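CHIR AB1 (Gallus gallus, PDB 2VSD) probably serves as an avian Fc receptor that binds antibody at the immune-cell surface, the piece here being its extracellular immunoglobulin domain. Local coordinates at residues W34-L37 against T42-F45; F45-D50 against A56-A61. One frame throughout, in Å; residues are numbered along the deposited sequence.

Contact 1: residues W34-L37 against T42-F45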
loop_
_atom_site.group_PDB
_atom_site.type_symbol
_atom_site.label_atom_id
_atom_site.label_comp_id
_atom_site.label_asym_id
_atom_site.label_seq_id
_atom_site.Cartn_x
_atom_site.Cartn_y
_atom_site.Cartn_z
ATOM N N TRP A 34 2.203 -10.288 -2.750
ATOM C CA TRP A 34 2.008 -9.335 -1.648
ATOM C C TRP A 34 0.522 -9.060 -1.582
ATOM O O TRP A 34 -0.075 -8.746 -2.589
ATOM C CB TRP A 34 2.806 -8.037 -1.899
ATOM C CG TRP A 34 4.199 -8.170 -1.388
ATOM C CD1 TRP A 34 5.336 -8.430 -2.124
ATOM C CD2 TRP A 34 4.614 -8.113 -0.021
ATOM N NE1 TRP A 34 6.423 -8.497 -1.293
ATOM C CE2 TRP A 34 6.010 -8.342 0.001
ATOM C CE3 TRP A 34 3.952 -7.859 1.184
ATOM C CZ2 TRP A 34 6.743 -8.310 1.166
ATOM C CZ3 TRP A 34 4.683 -7.849 2.353
ATOM C CH2 TRP A 34 6.067 -8.070 2.339
ATOM N N VAL A 35 -0.075 -9.219 -0.402
ATOM C CA VAL A 35 -1.524 -9.041 -0.291
ATOM C C VAL A 35 -1.779 -7.799 0.556
ATOM O O VAL A 35 -1.097 -7.605 1.560
ATOM C CB VAL A 35 -2.182 -10.261 0.344
ATOM C CG1 VAL A 35 -3.703 -10.133 0.297
ATOM C CG2 VAL A 35 -1.731 -11.548 -0.380
ATOM N N GLN A 36 -2.732 -6.966 0.139
ATOM C CA GLN A 36 -3.042 -5.743 0.886
ATOM C C GLN A 36 -4.461 -5.764 1.449
ATOM O O GLN A 36 -5.400 -6.167 0.740
ATOM C CB GLN A 36 -2.955 -4.566 -0.050
ATOM C CG GLN A 36 -1.560 -4.397 -0.647
ATOM C CD GLN A 36 -1.438 -3.230 -1.597
ATOM O OE1 GLN A 36 -2.430 -2.730 -2.148
ATOM N NE2 GLN A 36 -0.184 -2.802 -1.835
ATOM N N LEU A 37 -4.629 -5.261 2.667
ATOM C CA LEU A 37 -5.960 -5.038 3.188
ATOM C C LEU A 37 -6.186 -3.536 3.251
ATOM O O LEU A 37 -5.415 -2.830 3.906
ATOM C CB LEU A 37 -6.135 -5.656 4.588
ATOM C CG LEU A 37 -7.577 -5.571 5.154
ATOM C CD1 LEU A 37 -8.531 -6.574 4.455
ATOM C CD2 LEU A 37 -7.529 -5.853 6.645
ATOM N N THR A 42 -8.233 3.233 1.816
ATOM C CA THR A 42 -6.847 3.531 2.197
ATOM C C THR A 42 -6.209 2.221 2.685
ATOM O O THR A 42 -6.857 1.429 3.373
ATOM C CB THR A 42 -6.814 4.613 3.314
ATOM O OG1 THR A 42 -7.319 5.860 2.796
ATOM C CG2 THR A 42 -5.405 4.818 3.875
ATOM N N LEU A 43 -4.958 1.981 2.305
ATOM C CA LEU A 43 -4.248 0.763 2.738
ATOM C C LEU A 43 -4.122 0.708 4.256
ATOM O O LEU A 43 -3.659 1.710 4.885
ATOM C CB LEU A 43 -2.831 0.736 2.103
ATOM C CG LEU A 43 -1.926 -0.402 2.574
ATOM C CD1 LEU A 43 -2.415 -1.629 1.852
ATOM C CD2 LEU A 43 -0.404 -0.171 2.268
ATOM N N ARG A 44 -4.527 -0.443 4.839
ATOM C CA ARG A 44 -4.346 -0.657 6.266
ATOM C C ARG A 44 -3.147 -1.556 6.597
ATOM O O ARG A 44 -2.243 -1.135 7.336
ATOM C CB ARG A 44 -5.639 -1.170 6.943
ATOM C CG ARG A 44 -5.497 -1.112 8.465
ATOM C CD ARG A 44 -6.718 -1.502 9.212
ATOM N NE ARG A 44 -6.418 -1.442 10.647
ATOM C CZ ARG A 44 -7.279 -1.674 11.633
ATOM N NH1 ARG A 44 -8.560 -1.942 11.374
ATOM N NH2 ARG A 44 -6.851 -1.601 12.896
ATOM N N PHE A 45 -3.136 -2.773 6.047
ATOM C CA PHE A 45 -2.081 -3.764 6.297
ATOM C C PHE A 45 -1.652 -4.357 4.981
ATOM O O PHE A 45 -2.408 -4.369 3.992
ATOM C CB PHE A 45 -2.615 -4.944 7.119
ATOM C CG PHE A 45 -3.145 -4.565 8.471
ATOM C CD1 PHE A 45 -2.317 -3.941 9.405
ATOM C CD2 PHE A 45 -4.449 -4.882 8.826
ATOM C CE1 PHE A 45 -2.782 -3.635 10.684
ATOM C CE2 PHE A 45 -4.931 -4.573 10.094
ATOM C CZ PHE A 45 -4.104 -3.952 11.014
#
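L37 lays its CD2 methyl beside the F45 ring, 3.9 Å from F45 CD2 and near the ring plane, the two side chains lying side by side and pointing the same way. They sit on neighbouring antiparallel strands of a hairpin in an immunoglobulin domain, and a classic beta bulge kinks the pairing: R44 and F45 both stand opposite L37. L37 N donates to F45 O at 2.7 Å, while L37 O takes two backbone donors, R44 N at 2.7 Å and F45 N at 3.1 Å. One carbonyl thus serves two successive amides. The N-to-C directions of the two short segments make 112°, well short of the 180° of a straight antiparallel pair. With CG anti to its carbonyl carbon (chi1 -60°), the F45 ring is set so that R44 CG lies over the centre of one face, 3.8 Å above the plane. The extended R44 chain then carries the guanidinium away from L37 to a salt bridge with D67. On the sheet face away from the L37 and F45 side chains, those of Q36 and L43 cross at about a right angle, near Q36 and L43 of the second subunit. The Q36 amide is turned elsewhere, OE1 accepting from R74 and W38, so its share here is aliphatic: L43 CD1 sits 3.5 Å from Q36 CB and also touches Q36 CG and CD.

Contact 2: residues F45-D50 against A56-A61. Unlike the reference sequence in segment 45-50: D46 (reference Asn).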
loop_
_atom_site.group_PDB
_atom_site.type_symbol
_atom_site.label_atom_id
_atom_site.label_comp_id
_atom_site.label_asym_id
_atom_site.label_seq_id
_atom_site.Cartn_x
_atom_site.Cartn_y
_atom_site.Cartn_z
ATOM N N PHE A 45 -3.136 -2.773 6.047
ATOM C CA PHE A 45 -2.081 -3.764 6.297
ATOM C C PHE A 45 -1.652 -4.357 4.981
ATOM O O PHE A 45 -2.408 -4.369 3.992
ATOM C CB PHE A 45 -2.615 -4.944 7.119
ATOM C CG PHE A 45 -3.145 -4.565 8.471
ATOM C CD1 PHE A 45 -2.317 -3.941 9.405
ATOM C CD2 PHE A 45 -4.449 -4.882 8.826
ATOM C CE1 PHE A 45 -2.782 -3.635 10.684
ATOM C CE2 PHE A 45 -4.931 -4.573 10.094
ATOM C CZ PHE A 45 -4.104 -3.952 11.014
ATOM N N ASP A 46 -0.425 -4.861 4.956
ATOM C CA ASP A 46 -0.060 -5.761 3.867
ATOM C C ASP A 46 0.743 -6.895 4.456
ATOM O O ASP A 46 1.231 -6.785 5.591
ATOM C CB ASP A 46 0.657 -5.047 2.709
ATOM C CG ASP A 46 2.056 -4.537 3.074
ATOM O OD1 ASP A 46 2.557 -4.805 4.170
ATOM O OD2 ASP A 46 2.624 -3.825 2.239
ATOM N N LYS A 47 0.832 -7.996 3.718
ATOM C CA LYS A 47 1.672 -9.127 4.119
ATOM C C LYS A 47 1.970 -10.052 2.940
ATOM O O LYS A 47 1.296 -10.019 1.906
ATOM C CB LYS A 47 1.003 -9.919 5.239
ATOM C CG LYS A 47 -0.266 -10.632 4.807
ATOM C CD LYS A 47 -0.982 -11.250 6.007
ATOM C CE LYS A 47 -0.226 -12.417 6.568
ATOM N NZ LYS A 47 -0.810 -12.906 7.848
ATOM N N GLU A 48 2.980 -10.892 3.119
ATOM C CA GLU A 48 3.372 -11.872 2.112
ATOM C C GLU A 48 2.405 -13.038 2.131
ATOM O O GLU A 48 1.956 -13.450 3.195
ATOM C CB GLU A 48 4.770 -12.424 2.438
ATOM C CG GLU A 48 5.833 -11.383 2.696
ATOM C CD GLU A 48 5.880 -10.850 4.138
ATOM O OE1 GLU A 48 4.831 -10.826 4.845
ATOM O OE2 GLU A 48 6.991 -10.413 4.553
ATOM N N LYS A 49 2.120 -13.588 0.959
ATOM C CA LYS A 49 1.425 -14.864 0.883
ATOM C C LYS A 49 2.264 -15.821 0.054
ATOM O O LYS A 49 2.359 -15.669 -1.176
ATOM C CB LYS A 49 0.032 -14.716 0.265
ATOM C CG LYS A 49 -0.769 -16.031 0.262
ATOM C CD LYS A 49 -1.852 -16.072 -0.799
ATOM C CE LYS A 49 -1.318 -16.411 -2.178
ATOM N NZ LYS A 49 -0.787 -17.813 -2.280
ATOM N N ASP A 50 2.879 -16.779 0.749
ATOM C CA ASP A 50 3.617 -17.880 0.123
ATOM C C ASP A 50 2.798 -18.528 -0.999
ATOM O O ASP A 50 1.560 -18.576 -0.946
ATOM C CB ASP A 50 4.034 -18.905 1.186
ATOM C CG ASP A 50 4.971 -18.314 2.237
ATOM O OD1 ASP A 50 5.919 -17.582 1.862
ATOM O OD2 ASP A 50 4.766 -18.579 3.450
ATOM N N ALA A 56 -4.370 -15.117 2.227
ATOM C CA ALA A 56 -3.647 -14.412 3.285
ATOM C C ALA A 56 -4.730 -14.036 4.275
ATOM O O ALA A 56 -5.802 -13.647 3.856
ATOM C CB ALA A 56 -2.996 -13.142 2.746
ATOM N N GLU A 57 -4.456 -14.169 5.568
ATOM C CA GLU A 57 -5.429 -13.812 6.596
ATOM C C GLU A 57 -4.879 -12.652 7.392
ATOM O O GLU A 57 -3.702 -12.670 7.779
ATOM C CB GLU A 57 -5.691 -14.987 7.545
ATOM C CG GLU A 57 -6.584 -16.051 6.941
ATOM C CD GLU A 57 -7.104 -17.031 7.970
ATOM O OE1 GLU A 57 -6.562 -17.085 9.095
ATOM O OE2 GLU A 57 -8.075 -17.743 7.646
ATOM N N PHE A 58 -5.720 -11.647 7.629
ATOM C CA PHE A 58 -5.347 -10.533 8.469
ATOM C C PHE A 58 -6.213 -10.667 9.700
ATOM O O PHE A 58 -7.427 -10.456 9.626
ATOM C CB PHE A 58 -5.659 -9.201 7.762
ATOM C CG PHE A 58 -4.946 -9.030 6.451
ATOM C CD1 PHE A 58 -3.710 -8.370 6.399
ATOM C CD2 PHE A 58 -5.479 -9.552 5.270
ATOM C CE1 PHE A 58 -3.042 -8.219 5.194
ATOM C CE2 PHE A 58 -4.812 -9.416 4.060
ATOM C CZ PHE A 58 -3.593 -8.747 4.018
ATOM N N SER A 59 -5.617 -11.006 10.832
ATOM C CA SER A 59 -6.390 -11.145 12.063
ATOM C C SER A 59 -5.947 -10.045 12.997
ATOM O O SER A 59 -4.729 -9.838 13.176
ATOM C CB SER A 59 -6.157 -12.501 12.728
ATOM O OG SER A 59 -6.649 -13.549 11.926
ATOM N N PHE A 60 -6.919 -9.335 13.568
ATOM C CA PHE A 60 -6.607 -8.234 14.489
ATOM C C PHE A 60 -7.717 -8.004 15.497
ATOM O O PHE A 60 -8.891 -8.411 15.292
ATOM C CB PHE A 60 -6.274 -6.941 13.736
ATOM C CG PHE A 60 -7.332 -6.496 12.757
ATOM C CD1 PHE A 60 -8.313 -5.575 13.134
ATOM C CD2 PHE A 60 -7.324 -6.962 11.440
ATOM C CE1 PHE A 60 -9.284 -5.152 12.232
ATOM C CE2 PHE A 60 -8.289 -6.551 10.542
ATOM C CZ PHE A 60 -9.255 -5.633 10.917
ATOM N N ALA A 61 -7.347 -7.368 16.605
ATOM C CA ALA A 61 -8.343 -7.024 17.607
ATOM C C ALA A 61 -9.048 -5.741 17.193
ATOM O O ALA A 61 -8.418 -4.823 16.650
ATOM C CB ALA A 61 -7.670 -6.852 18.959
HETATM O O HOH W 1 -1.825 -15.356 6.002
#
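F45 meets two phenylalanines of the facing strand: its CB touches F58 CD1 at 3.7 Å, and its CE2 comes over a face of the F60 ring, 3.6 Å from F60 CD2, the F45 and F60 planes inclined at 54°. D46 points away from 56-61, and its OD2 forms a salt bridge with R74 and a hydrogen bond with Q76, both of the second subunit. K47 then slides past F58 in the opposite direction; its CD lies over one ring face, offset toward the rim, in a CH-pi contact 4.1 Å from the centroid. A bend at chi3 (-70°) brings NZ to E57 O, a 2.9 Å bond nearly along the C=O axis, and a water accepting from E57 N and, weakly, from K47 NZ bridges the same pair. An alanine in place of K47 would probably leave E57 O without this donor and take the CH-pi cover from one face of the F58 ring. K49 packs CB against A56 CB at 4.2 Å, then curls back so that NZ reaches D50 O and Q53 O. The facing strands belong to the two different sheets of the sandwich: 42-49 is an outermost strand of one, beside 33-39, and 55-61 an outermost strand of the other, beside 21-27.

How the contacts relate
F45 belongs to both contacts: its backbone pairs with L37 in contact 1, while its ring also reaches across to the other sheet in contact 2. Contact 1 is the more buried and works within one sheet, through backbone hydrogen bonds; contact 2 is partly buried and closes one margin of the sandwich with aromatic side chains and a lysine. Strand 42-49 serves both, and it stays paired with 33-39 past L37 and F45, where V35 N lies 2.8 Å from K47 O, a probable hydrogen bond. R44 also joins them through a cation-pi contact with the F60 ring. Both contacts reach the second subunit, W34 and T42 among the residues of contact 1 and E48 and D50 among those of contact 2.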